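Local coordinates for RNA polymerase sigma factor SIGMA-28 (FliA) (Aquifex aeolicus, PDB 1RP3), which probably acts as a sigma factor that directs RNA polymerase to promoters, and is held in an inactive conformation by the anti-sigma factor FlgM, at residues Leu87-Arg92 with Ile139-Ile144; Thr30-His35 with Ala79-Leu84; Pro116-Val121 with Glu131-Leu136; Pro23-Ile28 with Asp44-Gly49. All blocks are in the same frame, centred on the assembly; numbering follows the deposited sequence.

Contact 1. Residues Leu87-Arg92 with Ile139-Ile144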
loop_
_atom_site.group_PDB
_atom_site.type_symbol
_atom_site.label_atom_id
_atom_site.label_comp_id
_atom_site.label_asym_id
_atom_site.label_seq_id
_atom_site.Cartn_x
_atom_site.Cartn_y
_atom_site.Cartn_z
ATOM N N LEU A 87 7.862 6.542 -11.126
ATOM C CA LEU A 87 6.993 7.660 -11.483
ATOM C C LEU A 87 7.486 8.977 -10.891
ATOM O O LEU A 87 8.564 9.037 -10.295
ATOM C CB LEU A 87 5.547 7.382 -11.066
ATOM C CG LEU A 87 4.627 6.615 -12.025
ATOM C CD1 LEU A 87 5.405 5.714 -12.948
ATOM C CD2 LEU A 87 3.634 5.824 -11.214
ATOM N N ASP A 88 6.681 10.023 -11.033
ATOM C CA ASP A 88 7.050 11.358 -10.573
ATOM C C ASP A 88 6.638 11.726 -9.157
ATOM O O ASP A 88 6.452 12.903 -8.862
ATOM C CB ASP A 88 6.464 12.392 -11.532
ATOM C CG ASP A 88 4.943 12.480 -11.436
ATOM O OD1 ASP A 88 4.284 11.449 -11.181
ATOM O OD2 ASP A 88 4.399 13.596 -11.593
ATOM N N PHE A 89 6.516 10.745 -8.274
ATOM C CA PHE A 89 6.092 11.037 -6.909
ATOM C C PHE A 89 7.042 11.877 -6.079
ATOM O O PHE A 89 6.601 12.761 -5.347
ATOM C CB PHE A 89 5.724 9.765 -6.157
ATOM C CG PHE A 89 4.420 9.176 -6.589
ATOM C CD1 PHE A 89 3.224 9.810 -6.282
ATOM C CD2 PHE A 89 4.386 8.002 -7.326
ATOM C CE1 PHE A 89 2.013 9.276 -6.698
ATOM C CE2 PHE A 89 3.180 7.463 -7.743
ATOM C CZ PHE A 89 1.990 8.102 -7.433
ATOM N N GLY A 90 8.337 11.614 -6.185
ATOM C CA GLY A 90 9.286 12.393 -5.410
ATOM C C GLY A 90 9.815 13.638 -6.112
ATOM O O GLY A 90 10.780 14.242 -5.642
ATOM N N SER A 91 9.170 14.032 -7.213
ATOM C CA SER A 91 9.588 15.190 -7.994
ATOM C C SER A 91 9.551 16.511 -7.223
ATOM O O SER A 91 8.857 16.640 -6.211
ATOM C CB SER A 91 8.755 15.305 -9.273
ATOM O OG SER A 91 7.469 15.853 -9.019
ATOM N N ARG A 92 10.318 17.483 -7.712
ATOM C CA ARG A 92 10.398 18.806 -7.095
ATOM C C ARG A 92 9.066 19.560 -7.166
ATOM O O ARG A 92 8.690 20.239 -6.209
ATOM C CB ARG A 92 11.526 19.633 -7.734
ATOM N N ILE A 139 1.465 13.777 -2.743
ATOM C CA ILE A 139 2.324 14.228 -1.659
ATOM C C ILE A 139 2.458 13.121 -0.623
ATOM O O ILE A 139 3.568 12.688 -0.295
ATOM C CB ILE A 139 1.768 15.513 -0.993
ATOM C CG1 ILE A 139 1.965 16.711 -1.924
ATOM C CG2 ILE A 139 2.449 15.753 0.355
ATOM C CD1 ILE A 139 1.172 17.940 -1.507
ATOM N N ASN A 140 1.314 12.650 -0.144
ATOM C CA ASN A 140 1.262 11.577 0.833
ATOM C C ASN A 140 1.892 10.289 0.330
ATOM O O ASN A 140 2.501 9.543 1.110
ATOM C CB ASN A 140 -0.178 11.324 1.268
ATOM C CG ASN A 140 -0.622 12.282 2.336
ATOM O OD1 ASN A 140 -1.538 13.080 2.139
ATOM N ND2 ASN A 140 0.059 12.237 3.478
ATOM N N PHE A 141 1.775 10.024 -0.970
ATOM C CA PHE A 141 2.372 8.798 -1.465
ATOM C C PHE A 141 3.902 8.871 -1.485
ATOM O O PHE A 141 4.578 7.859 -1.270
ATOM C CB PHE A 141 1.789 8.333 -2.797
ATOM C CG PHE A 141 1.982 6.865 -3.024
ATOM C CD1 PHE A 141 1.310 5.942 -2.231
ATOM C CD2 PHE A 141 2.906 6.400 -3.954
ATOM C CE1 PHE A 141 1.559 4.587 -2.355
ATOM C CE2 PHE A 141 3.163 5.033 -4.081
ATOM C CZ PHE A 141 2.489 4.130 -3.282
ATOM N N SER A 142 4.436 10.076 -1.673
ATOM C CA SER A 142 5.878 10.286 -1.666
ATOM C C SER A 142 6.443 9.864 -0.320
ATOM O O SER A 142 7.522 9.287 -0.256
ATOM C CB SER A 142 6.212 11.763 -1.886
ATOM O OG SER A 142 5.744 12.210 -3.142
ATOM N N TYR A 143 5.716 10.163 0.754
ATOM C CA TYR A 143 6.160 9.789 2.089
ATOM C C TYR A 143 5.986 8.297 2.319
ATOM O O TYR A 143 6.691 7.697 3.128
ATOM C CB TYR A 143 5.435 10.602 3.154
ATOM C CG TYR A 143 5.844 12.063 3.152
ATOM C CD1 TYR A 143 7.115 12.458 3.593
ATOM C CD2 TYR A 143 4.978 13.050 2.672
ATOM C CE1 TYR A 143 7.509 13.799 3.555
ATOM C CE2 TYR A 143 5.364 14.391 2.628
ATOM C CZ TYR A 143 6.629 14.760 3.069
ATOM O OH TYR A 143 7.005 16.086 3.034
ATOM N N ILE A 144 5.046 7.694 1.602
ATOM C CA ILE A 144 4.835 6.259 1.714
ATOM C C ILE A 144 6.011 5.574 1.040
ATOM O O ILE A 144 6.572 4.627 1.577
ATOM C CB ILE A 144 3.498 5.837 1.069
ATOM C CG1 ILE A 144 2.372 6.131 2.049
ATOM C CG2 ILE A 144 3.499 4.346 0.688
ATOM C CD1 ILE A 144 1.010 6.053 1.443
#

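Contact 2. Residues Thr30-His35 with Ala79-Leu84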
loop_
_atom_site.group_PDB
_atom_site.type_symbol
_atom_site.label_atom_id
_atom_site.label_comp_id
_atom_site.label_asym_id
_atom_site.label_seq_id
_atom_site.Cartn_x
_atom_site.Cartn_y
_atom_site.Cartn_z
ATOM N N THR A 30 -5.306 -3.379 -4.406
ATOM C CA THR A 30 -6.453 -2.651 -3.880
ATOM C C THR A 30 -6.041 -1.874 -2.615
ATOM O O THR A 30 -6.394 -0.709 -2.444
ATOM C CB THR A 30 -7.623 -3.636 -3.542
ATOM O OG1 THR A 30 -8.002 -4.353 -4.721
ATOM C CG2 THR A 30 -8.849 -2.896 -3.021
ATOM N N ASN A 31 -5.291 -2.526 -1.734
ATOM C CA ASN A 31 -4.858 -1.899 -0.494
ATOM C C ASN A 31 -3.920 -0.723 -0.725
ATOM O O ASN A 31 -4.005 0.299 -0.032
ATOM C CB ASN A 31 -4.224 -2.923 0.434
ATOM C CG ASN A 31 -3.976 -2.367 1.808
ATOM O OD1 ASN A 31 -2.834 -2.289 2.249
ATOM N ND2 ASN A 31 -5.041 -1.945 2.488
ATOM N N ILE A 32 -3.048 -0.859 -1.720
ATOM C CA ILE A 32 -2.120 0.208 -2.059
ATOM C C ILE A 32 -2.909 1.330 -2.732
ATOM O O ILE A 32 -2.646 2.503 -2.488
ATOM C CB ILE A 32 -0.970 -0.314 -2.962
ATOM C CG1 ILE A 32 -0.068 -1.243 -2.155
ATOM C CG2 ILE A 32 -0.140 0.814 -3.519
ATOM C CD1 ILE A 32 0.970 -1.964 -2.994
ATOM N N LYS A 33 -3.926 0.961 -3.513
ATOM C CA LYS A 33 -4.766 1.944 -4.203
ATOM C C LYS A 33 -5.432 2.935 -3.250
ATOM O O LYS A 33 -5.744 4.060 -3.633
ATOM C CB LYS A 33 -5.834 1.253 -5.055
ATOM C CG LYS A 33 -5.435 1.045 -6.503
ATOM C CD LYS A 33 -5.443 2.347 -7.283
ATOM C CE LYS A 33 -6.854 2.885 -7.469
ATOM N NZ LYS A 33 -6.874 4.231 -8.133
ATOM N N LYS A 34 -5.635 2.533 -2.005
ATOM C CA LYS A 34 -6.263 3.426 -1.031
ATOM C C LYS A 34 -5.403 4.647 -0.690
ATOM O O LYS A 34 -5.901 5.635 -0.145
ATOM C CB LYS A 34 -6.594 2.674 0.252
ATOM C CG LYS A 34 -7.653 1.602 0.106
ATOM C CD LYS A 34 -7.804 0.853 1.428
ATOM C CE LYS A 34 -8.985 -0.099 1.410
ATOM N NZ LYS A 34 -9.163 -0.739 2.735
ATOM N N HIS A 35 -4.122 4.585 -1.041
ATOM C CA HIS A 35 -3.188 5.668 -0.755
ATOM C C HIS A 35 -2.710 6.373 -2.015
ATOM O O HIS A 35 -1.821 7.216 -1.960
ATOM C CB HIS A 35 -1.960 5.111 -0.043
ATOM C CG HIS A 35 -2.284 4.280 1.162
ATOM N ND1 HIS A 35 -2.089 4.743 2.442
ATOM C CD2 HIS A 35 -2.759 3.027 1.269
ATOM C CE1 HIS A 35 -2.435 3.793 3.297
ATOM N NE2 HIS A 35 -2.846 2.746 2.622
ATOM N N ALA A 79 7.491 -5.350 -6.545
ATOM C CA ALA A 79 7.339 -5.033 -7.964
ATOM C C ALA A 79 6.414 -3.846 -8.179
ATOM O O ALA A 79 6.617 -3.056 -9.093
ATOM C CB ALA A 79 6.828 -6.249 -8.745
ATOM N N ILE A 80 5.403 -3.714 -7.330
ATOM C CA ILE A 80 4.453 -2.620 -7.467
ATOM C C ILE A 80 5.112 -1.308 -7.047
ATOM O O ILE A 80 4.974 -0.300 -7.736
ATOM C CB ILE A 80 3.143 -2.923 -6.681
ATOM C CG1 ILE A 80 2.398 -4.074 -7.355
ATOM C CG2 ILE A 80 2.248 -1.710 -6.589
ATOM C CD1 ILE A 80 1.152 -4.532 -6.609
ATOM N N TYR A 81 5.836 -1.317 -5.928
ATOM C CA TYR A 81 6.530 -0.112 -5.470
ATOM C C TYR A 81 7.670 0.238 -6.426
ATOM O O TYR A 81 7.994 1.418 -6.606
ATOM C CB TYR A 81 7.029 -0.272 -4.028
ATOM C CG TYR A 81 5.923 -0.128 -3.006
ATOM C CD1 TYR A 81 5.337 1.113 -2.762
ATOM C CD2 TYR A 81 5.436 -1.230 -2.321
ATOM C CE1 TYR A 81 4.290 1.251 -1.861
ATOM C CE2 TYR A 81 4.394 -1.108 -1.423
ATOM C CZ TYR A 81 3.827 0.139 -1.194
ATOM O OH TYR A 81 2.814 0.272 -0.279
ATOM N N ASP A 82 8.251 -0.778 -7.065
ATOM C CA ASP A 82 9.320 -0.555 -8.038
ATOM C C ASP A 82 8.778 0.300 -9.165
ATOM O O ASP A 82 9.464 1.201 -9.658
ATOM C CB ASP A 82 9.820 -1.867 -8.661
ATOM C CG ASP A 82 10.880 -2.570 -7.814
ATOM O OD1 ASP A 82 11.473 -1.927 -6.919
ATOM O OD2 ASP A 82 11.112 -3.783 -8.047
ATOM N N TYR A 83 7.559 -0.019 -9.597
ATOM C CA TYR A 83 6.932 0.717 -10.675
ATOM C C TYR A 83 6.468 2.103 -10.212
ATOM O O TYR A 83 6.674 3.089 -10.914
ATOM C CB TYR A 83 5.762 -0.075 -11.271
ATOM C CG TYR A 83 4.746 0.786 -11.990
ATOM C CD1 TYR A 83 5.057 1.394 -13.205
ATOM C CD2 TYR A 83 3.482 1.007 -11.449
ATOM C CE1 TYR A 83 4.136 2.197 -13.868
ATOM C CE2 TYR A 83 2.559 1.806 -12.102
ATOM C CZ TYR A 83 2.890 2.401 -13.311
ATOM O OH TYR A 83 1.979 3.219 -13.953
ATOM N N LEU A 84 5.840 2.174 -9.046
ATOM C CA LEU A 84 5.364 3.457 -8.550
ATOM C C LEU A 84 6.511 4.431 -8.296
ATOM O O LEU A 84 6.373 5.630 -8.517
ATOM C CB LEU A 84 4.514 3.264 -7.294
ATOM C CG LEU A 84 3.175 2.564 -7.532
ATOM C CD1 LEU A 84 2.571 2.126 -6.211
ATOM C CD2 LEU A 84 2.244 3.494 -8.289
#

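Contact 3. Residues Pro116-Val121 with Glu131-Leu136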
loop_
_atom_site.group_PDB
_atom_site.type_symbol
_atom_site.label_atom_id
_atom_site.label_comp_id
_atom_site.label_asym_id
_atom_site.label_seq_id
_atom_site.Cartn_x
_atom_site.Cartn_y
_atom_site.Cartn_z
ATOM N N PRO A 116 -9.720 25.318 7.739
ATOM C CA PRO A 116 -10.385 25.544 6.445
ATOM C C PRO A 116 -11.036 24.272 5.904
ATOM O O PRO A 116 -10.685 23.169 6.314
ATOM C CB PRO A 116 -9.227 25.939 5.525
ATOM C CG PRO A 116 -8.152 26.395 6.450
ATOM C CD PRO A 116 -8.261 25.455 7.605
ATOM N N THR A 117 -11.982 24.422 4.987
ATOM C CA THR A 117 -12.613 23.256 4.376
ATOM C C THR A 117 -11.783 22.964 3.133
ATOM O O THR A 117 -10.974 23.796 2.727
ATOM C CB THR A 117 -14.079 23.533 3.935
ATOM O OG1 THR A 117 -14.105 24.521 2.901
ATOM C CG2 THR A 117 -14.907 24.019 5.089
ATOM N N ASP A 118 -11.985 21.807 2.513
ATOM C CA ASP A 118 -11.241 21.477 1.300
ATOM C C ASP A 118 -11.644 22.405 0.150
ATOM O O ASP A 118 -10.813 22.782 -0.688
ATOM C CB ASP A 118 -11.464 20.011 0.916
ATOM C CG ASP A 118 -11.000 19.043 2.004
ATOM O OD1 ASP A 118 -9.846 19.170 2.481
ATOM O OD2 ASP A 118 -11.797 18.162 2.400
ATOM N N GLU A 119 -12.916 22.794 0.136
ATOM C CA GLU A 119 -13.430 23.685 -0.897
ATOM C C GLU A 119 -12.754 25.043 -0.773
ATOM O O GLU A 119 -12.448 25.685 -1.786
ATOM C CB GLU A 119 -14.949 23.854 -0.773
ATOM C CG GLU A 119 -15.635 22.878 0.184
ATOM C CD GLU A 119 -15.783 21.487 -0.382
ATOM O OE1 GLU A 119 -16.113 21.348 -1.578
ATOM O OE2 GLU A 119 -15.590 20.523 0.374
ATOM N N GLU A 120 -12.487 25.457 0.466
ATOM C CA GLU A 120 -11.837 26.742 0.721
ATOM C C GLU A 120 -10.343 26.713 0.398
ATOM O O GLU A 120 -9.775 27.721 -0.037
ATOM C CB GLU A 120 -12.074 27.204 2.171
ATOM C CG GLU A 120 -13.521 27.658 2.461
ATOM C CD GLU A 120 -13.815 27.918 3.946
ATOM O OE1 GLU A 120 -13.111 27.357 4.821
ATOM O OE2 GLU A 120 -14.779 28.673 4.240
ATOM N N VAL A 121 -9.715 25.557 0.603
ATOM C CA VAL A 121 -8.293 25.390 0.327
ATOM C C VAL A 121 -8.080 25.431 -1.180
ATOM O O VAL A 121 -7.201 26.127 -1.677
ATOM C CB VAL A 121 -7.751 24.040 0.897
ATOM C CG1 VAL A 121 -6.333 23.786 0.400
ATOM C CG2 VAL A 121 -7.781 24.049 2.429
ATOM N N GLU A 131 -8.611 18.373 -8.065
ATOM C CA GLU A 131 -7.198 18.664 -8.316
ATOM C C GLU A 131 -6.419 18.645 -7.012
ATOM O O GLU A 131 -5.291 18.153 -6.961
ATOM C CB GLU A 131 -7.039 20.033 -8.980
ATOM C CG GLU A 131 -5.601 20.420 -9.342
ATOM C CD GLU A 131 -4.959 19.463 -10.337
ATOM O OE1 GLU A 131 -5.664 18.991 -11.260
ATOM O OE2 GLU A 131 -3.746 19.180 -10.197
ATOM N N LEU A 132 -7.041 19.173 -5.962
ATOM C CA LEU A 132 -6.442 19.219 -4.634
ATOM C C LEU A 132 -6.278 17.807 -4.076
ATOM O O LEU A 132 -5.200 17.435 -3.619
ATOM C CB LEU A 132 -7.312 20.051 -3.688
ATOM C CG LEU A 132 -6.893 20.120 -2.216
ATOM C CD1 LEU A 132 -5.519 20.765 -2.085
ATOM C CD2 LEU A 132 -7.935 20.885 -1.413
ATOM N N PHE A 133 -7.352 17.024 -4.121
ATOM C CA PHE A 133 -7.320 15.658 -3.615
ATOM C C PHE A 133 -6.236 14.827 -4.298
ATOM O O PHE A 133 -5.588 13.999 -3.654
ATOM C CB PHE A 133 -8.691 14.992 -3.771
ATOM C CG PHE A 133 -9.757 15.579 -2.885
ATOM C CD1 PHE A 133 -9.419 16.185 -1.673
ATOM C CD2 PHE A 133 -11.095 15.527 -3.259
ATOM C CE1 PHE A 133 -10.397 16.729 -0.846
ATOM C CE2 PHE A 133 -12.083 16.068 -2.442
ATOM C CZ PHE A 133 -11.735 16.671 -1.230
ATOM N N LYS A 134 -6.021 15.072 -5.589
ATOM C CA LYS A 134 -4.987 14.363 -6.328
ATOM C C LYS A 134 -3.626 14.759 -5.762
ATOM O O LYS A 134 -2.826 13.900 -5.380
ATOM C CB LYS A 134 -5.053 14.715 -7.822
ATOM N N THR A 135 -3.401 16.068 -5.670
ATOM C CA THR A 135 -2.144 16.608 -5.165
ATOM C C THR A 135 -1.784 16.114 -3.763
ATOM O O THR A 135 -0.639 15.721 -3.519
ATOM C CB THR A 135 -2.131 18.141 -5.242
ATOM O OG1 THR A 135 -2.410 18.527 -6.590
ATOM C CG2 THR A 135 -0.756 18.687 -4.858
ATOM N N LEU A 136 -2.766 16.117 -2.862
ATOM C CA LEU A 136 -2.572 15.622 -1.501
ATOM C C LEU A 136 -2.234 14.121 -1.525
ATOM O O LEU A 136 -1.476 13.642 -0.686
ATOM C CB LEU A 136 -3.827 15.866 -0.659
ATOM C CG LEU A 136 -4.127 17.337 -0.336
ATOM C CD1 LEU A 136 -5.468 17.463 0.342
ATOM C CD2 LEU A 136 -3.037 17.915 0.545
#

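Contact 4. Residues Pro23-Ile28 with Asp44-Gly49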
loop_
_atom_site.group_PDB
_atom_site.type_symbol
_atom_site.label_atom_id
_atom_site.label_comp_id
_atom_site.label_asym_id
_atom_site.label_seq_id
_atom_site.Cartn_x
_atom_site.Cartn_y
_atom_site.Cartn_z
ATOM N N PRO A 23 -5.324 -13.832 -6.498
ATOM C CA PRO A 23 -6.198 -13.068 -5.595
ATOM C C PRO A 23 -5.374 -12.208 -4.648
ATOM O O PRO A 23 -5.809 -11.131 -4.235
ATOM C CB PRO A 23 -6.931 -14.161 -4.817
ATOM C CG PRO A 23 -7.014 -15.258 -5.807
ATOM C CD PRO A 23 -5.641 -15.269 -6.423
ATOM N N LEU A 24 -4.183 -12.699 -4.307
ATOM C CA LEU A 24 -3.275 -11.974 -3.434
ATOM C C LEU A 24 -2.794 -10.687 -4.126
ATOM O O LEU A 24 -2.749 -9.627 -3.501
ATOM C CB LEU A 24 -2.100 -12.861 -3.017
ATOM C CG LEU A 24 -1.111 -12.220 -2.046
ATOM C CD1 LEU A 24 -1.835 -11.667 -0.812
ATOM C CD2 LEU A 24 -0.064 -13.241 -1.645
ATOM N N VAL A 25 -2.482 -10.762 -5.416
ATOM C CA VAL A 25 -2.056 -9.574 -6.144
ATOM C C VAL A 25 -3.178 -8.520 -6.166
ATOM O O VAL A 25 -2.920 -7.313 -6.075
ATOM C CB VAL A 25 -1.681 -9.901 -7.599
ATOM C CG1 VAL A 25 -1.278 -8.626 -8.327
ATOM C CG2 VAL A 25 -0.546 -10.936 -7.652
ATOM N N LYS A 26 -4.420 -8.985 -6.280
ATOM C CA LYS A 26 -5.581 -8.105 -6.328
ATOM C C LYS A 26 -5.690 -7.401 -4.987
ATOM O O LYS A 26 -5.769 -6.174 -4.923
ATOM C CB LYS A 26 -6.848 -8.935 -6.569
ATOM C CG LYS A 26 -8.016 -8.239 -7.256
ATOM C CD LYS A 26 -8.292 -6.859 -6.736
ATOM C CE LYS A 26 -9.759 -6.482 -6.874
ATOM N NZ LYS A 26 -10.639 -7.207 -5.893
ATOM N N ALA A 27 -5.658 -8.186 -3.914
ATOM C CA ALA A 27 -5.775 -7.659 -2.565
ATOM C C ALA A 27 -4.726 -6.593 -2.240
ATOM O O ALA A 27 -5.044 -5.529 -1.702
ATOM C CB ALA A 27 -5.703 -8.784 -1.591
ATOM N N ILE A 28 -3.493 -6.850 -2.668
ATOM C CA ILE A 28 -2.378 -5.944 -2.433
ATOM C C ILE A 28 -2.523 -4.663 -3.248
ATOM O O ILE A 28 -2.301 -3.572 -2.731
ATOM C CB ILE A 28 -1.017 -6.661 -2.713
ATOM C CG1 ILE A 28 -0.806 -7.746 -1.652
ATOM C CG2 ILE A 28 0.139 -5.667 -2.675
ATOM C CD1 ILE A 28 0.308 -8.746 -1.966
ATOM N N ASP A 44 -2.680 -1.338 -13.773
ATOM C CA ASP A 44 -1.230 -1.174 -13.915
ATOM C C ASP A 44 -0.536 -1.839 -12.725
ATOM O O ASP A 44 0.415 -2.624 -12.898
ATOM C CB ASP A 44 -0.836 0.305 -13.995
ATOM C CG ASP A 44 -1.094 0.907 -15.365
ATOM O OD1 ASP A 44 -1.056 0.163 -16.380
ATOM O OD2 ASP A 44 -1.322 2.136 -15.430
ATOM N N LEU A 45 -1.072 -1.570 -11.532
ATOM C CA LEU A 45 -0.554 -2.126 -10.291
ATOM C C LEU A 45 -0.604 -3.641 -10.378
ATOM O O LEU A 45 0.386 -4.314 -10.129
ATOM C CB LEU A 45 -1.400 -1.660 -9.101
ATOM C CG LEU A 45 -1.190 -0.286 -8.453
ATOM C CD1 LEU A 45 -0.436 0.647 -9.324
ATOM C CD2 LEU A 45 -2.526 0.294 -8.126
ATOM N N ILE A 46 -1.765 -4.174 -10.739
ATOM C CA ILE A 46 -1.930 -5.614 -10.862
ATOM C C ILE A 46 -0.963 -6.170 -11.895
ATOM O O ILE A 46 -0.340 -7.208 -11.670
ATOM C CB ILE A 46 -3.373 -5.986 -11.247
ATOM C CG1 ILE A 46 -4.323 -5.596 -10.118
ATOM C CG2 ILE A 46 -3.497 -7.503 -11.531
ATOM C CD1 ILE A 46 -5.782 -5.886 -10.442
ATOM N N SER A 47 -0.818 -5.460 -13.011
ATOM C CA SER A 47 0.084 -5.898 -14.073
ATOM C C SER A 47 1.479 -6.133 -13.544
ATOM O O SER A 47 1.999 -7.232 -13.663
ATOM C CB SER A 47 0.111 -4.895 -15.212
ATOM O OG SER A 47 -1.103 -4.964 -15.910
ATOM N N TYR A 48 2.057 -5.115 -12.911
ATOM C CA TYR A 48 3.395 -5.231 -12.346
ATOM C C TYR A 48 3.410 -6.250 -11.218
ATOM O O TYR A 48 4.348 -7.023 -11.091
ATOM C CB TYR A 48 3.899 -3.864 -11.878
ATOM C CG TYR A 48 4.324 -2.984 -13.038
ATOM C CD1 TYR A 48 5.602 -3.097 -13.584
ATOM C CD2 TYR A 48 3.436 -2.067 -13.617
ATOM C CE1 TYR A 48 5.989 -2.326 -14.681
ATOM C CE2 TYR A 48 3.810 -1.294 -14.720
ATOM C CZ TYR A 48 5.085 -1.425 -15.241
ATOM O OH TYR A 48 5.478 -0.634 -16.301
ATOM N N GLY A 49 2.318 -6.307 -10.470
ATOM C CA GLY A 49 2.196 -7.238 -9.369
ATOM C C GLY A 49 2.239 -8.684 -9.828
ATOM O O GLY A 49 2.736 -9.542 -9.100
#

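Contact 1. Residues Leu87-Arg92 with Ile139-Ile144
Phe89 and Phe141 form an edge-to-face aromatic pair that ties the loop between helices 66-85 and 92-112 to helix 129-158, joining a segment of sigma region 2 to one of region 3. The edge of Phe141 is the projecting one: its CD2 stands 3.8 Å above the Phe89 ring, over the centre, and is almost equally distant from all six ring carbons. The ring planes lie at 60° and the centroids 5.1 Å apart. Phe141 has CG anti to the backbone N (chi1 -157°), which swings its ring out over Phe89 and sets CD2 there. The CB of Phe141 also touches the same ring, 4.0 Å from CD1 of Phe89.

One residue further along the helix, Ser142 OG is a hydrogen-bond donor to Phe89 O. The modelled separation of 2.4 Å is very short, and its exact value is doubtful. The same hydroxyl also bonds to Lys138 O, one turn back.

Further out, Leu84 packs on both phenyl rings and Tyr81 on Phe141, which backs the pair with helix 66-85. Asp88 forms a salt bridge with Lys138, a second clasp between loop and helix, while Ile144 meets Phe87 of the FlgM chain. The loop itself is shaped by a type I turn from Asp88 to Ser91, which places Ser91 at the N-cap of helix 92-112. Closing that turn, Ser91 OG donates to Asp88 O over 3.1 Å, arriving 23° out of the carbonyl plane.

Contact 2. Residues Thr30-His35 with Ala79-Leu84
Within the all-helical bundle of sigma region 2, Ile32 near the end of helix 7-33 is driven between Ile80, Tyr81 and Leu84 of helix 66-85. Each branch of the isoleucine has its own partner. The chain through CG1 is extended (chi2 172°), carrying CD1 across to Ile80 CG2 at 3.8 Å. The same methyl lies obliquely against the Tyr81 ring, 3.9 Å from CE2. Behind it, Ile32 CG1 meets the Tyr81 hydroxyl oxygen OH at 3.8 Å, a plain van der Waals touch, while Ile32 CG2 turns to Leu84 CD1, 4.0 Å away. The backbones are well separated, with 9.0 Å between Ile32 CA and Ile80 CA, so side chains alone bridge the gap. Putting an alanine here removes both methyls and the methylene of the isoleucine, and is likely to leave a gap between Ile80, Tyr81 and Leu84, which would lose these contacts.

Tyr81 extends the interface outward: its ring also packs on Phe86 of the FlgM chain, whose ring meets that of His35 as well. On the other flank, Leu84 packs on Leu36. All four residues that touch here are buried, and their branched and aromatic side chains interlock without a polar bond, as is typical of the hydrophobic core of a helical bundle such as sigma region 2.

Contact 3. Residues Pro116-Val121 with Glu131-Leu136
The Phe133 ring is met at its edge, in its own plane, by the carboxylate of Asp118. CE1 lies 3.7 Å from Asp118 CG and 3.8 Å from Asp118 OD2, and the carboxylate and ring planes stand nearly perpendicular, 79° apart. Alongside, Leu132 holds CG anti to the backbone N (chi1 175°), which extends the side chain to the first turn of helix 118-125, its CD2 lying 3.5 Å from Asp118 O and 3.8 Å from Val121 CG1. Leu132 crosses Val121 at about a right angle. The helix receiving it is begun by a capping box: Glu120 N donates to Thr117 OG1, and Thr117 N donates in return to Glu120 OE1, each at 3.1 Å. Arg114 adds a salt bridge to the same glutamate oxygen. Helices 118-125 and 129-158 belong to sigma region 3, a member of the helix-turn-helix clan.

The polar end of Asp118 is engaged with a third helix, OD1 bonding to Ser218 OG and OD2 to Val217 N at the start of helix 217-236. These bonds probably fix the carboxylate, and its place at the ring edge is consistent with a weak attraction to the slightly positive C-H rim of Phe133.

Contact 4. Residues Pro23-Ile28 with Asp44-Gly49
Val25 has CG1 anti to its backbone N (chi1 179°), which places that methyl against helix 42-58. In Ile46, chi1 of -65° puts CG1 beside the backbone N and leaves CG2 anti to it, and Ile46 CG2 comes within 4.1 Å of Val25 CG1. Most of what Val25 touches, however, is main chain. CG1 sits 3.8 Å from Ile46 O and equally far from Gly49 C, and the other methyl, CG2, is 3.8 Å from Gly49 O. Both methyls thus lie against the Gly49 carbonyl, and CG1 also reaches back to Ile46.

The missing side chain at Gly49 makes this possible. Its CA is 5.8 Å from Val25 CA, a close helix approach, and a CB on Gly49 would fall only 2.7 Å from Val25 CG1, a clash. Substituting an alanine for Val25 removes both methyls, and would probably leave a gap over the Gly49 backbone and Ile46 CG2 without its mate.

The pair lies within sigma region 2, where helix 7-33 is kinked at Pro23 and Leu24, just before Val25. FlgM flanks one side, with its Ala43 packing on Ile46 and a long, weak ion pair between its Asp50 and Lys26. Helix 66-85 is a third neighbour of helices 7-33 and 42-58 here, its Ile76 packing on both Val25 and Ile28.

In the fold
Contacts 2 and 4 share helix 7-33 and are about 8 Å apart between centres. They alternate along the chain and touch directly, the ring of Tyr83 stacking on that of Tyr48, so together they knit three helices of region 2. Contact 1 lies about 12 Å from contact 2 between centres and leans on it through Leu84 and His35, passing the packing on to helix 129-158. Contact 3 uses an earlier part of that helix, near its N-terminal end, about 17 Å from contact 1 and 29 Å from contact 4 between centres, nested in the loop that contact 1 closes. FlgM reaches contacts 1, 2 and 4, while no other protein chain of the complex touches the segments of contact 3.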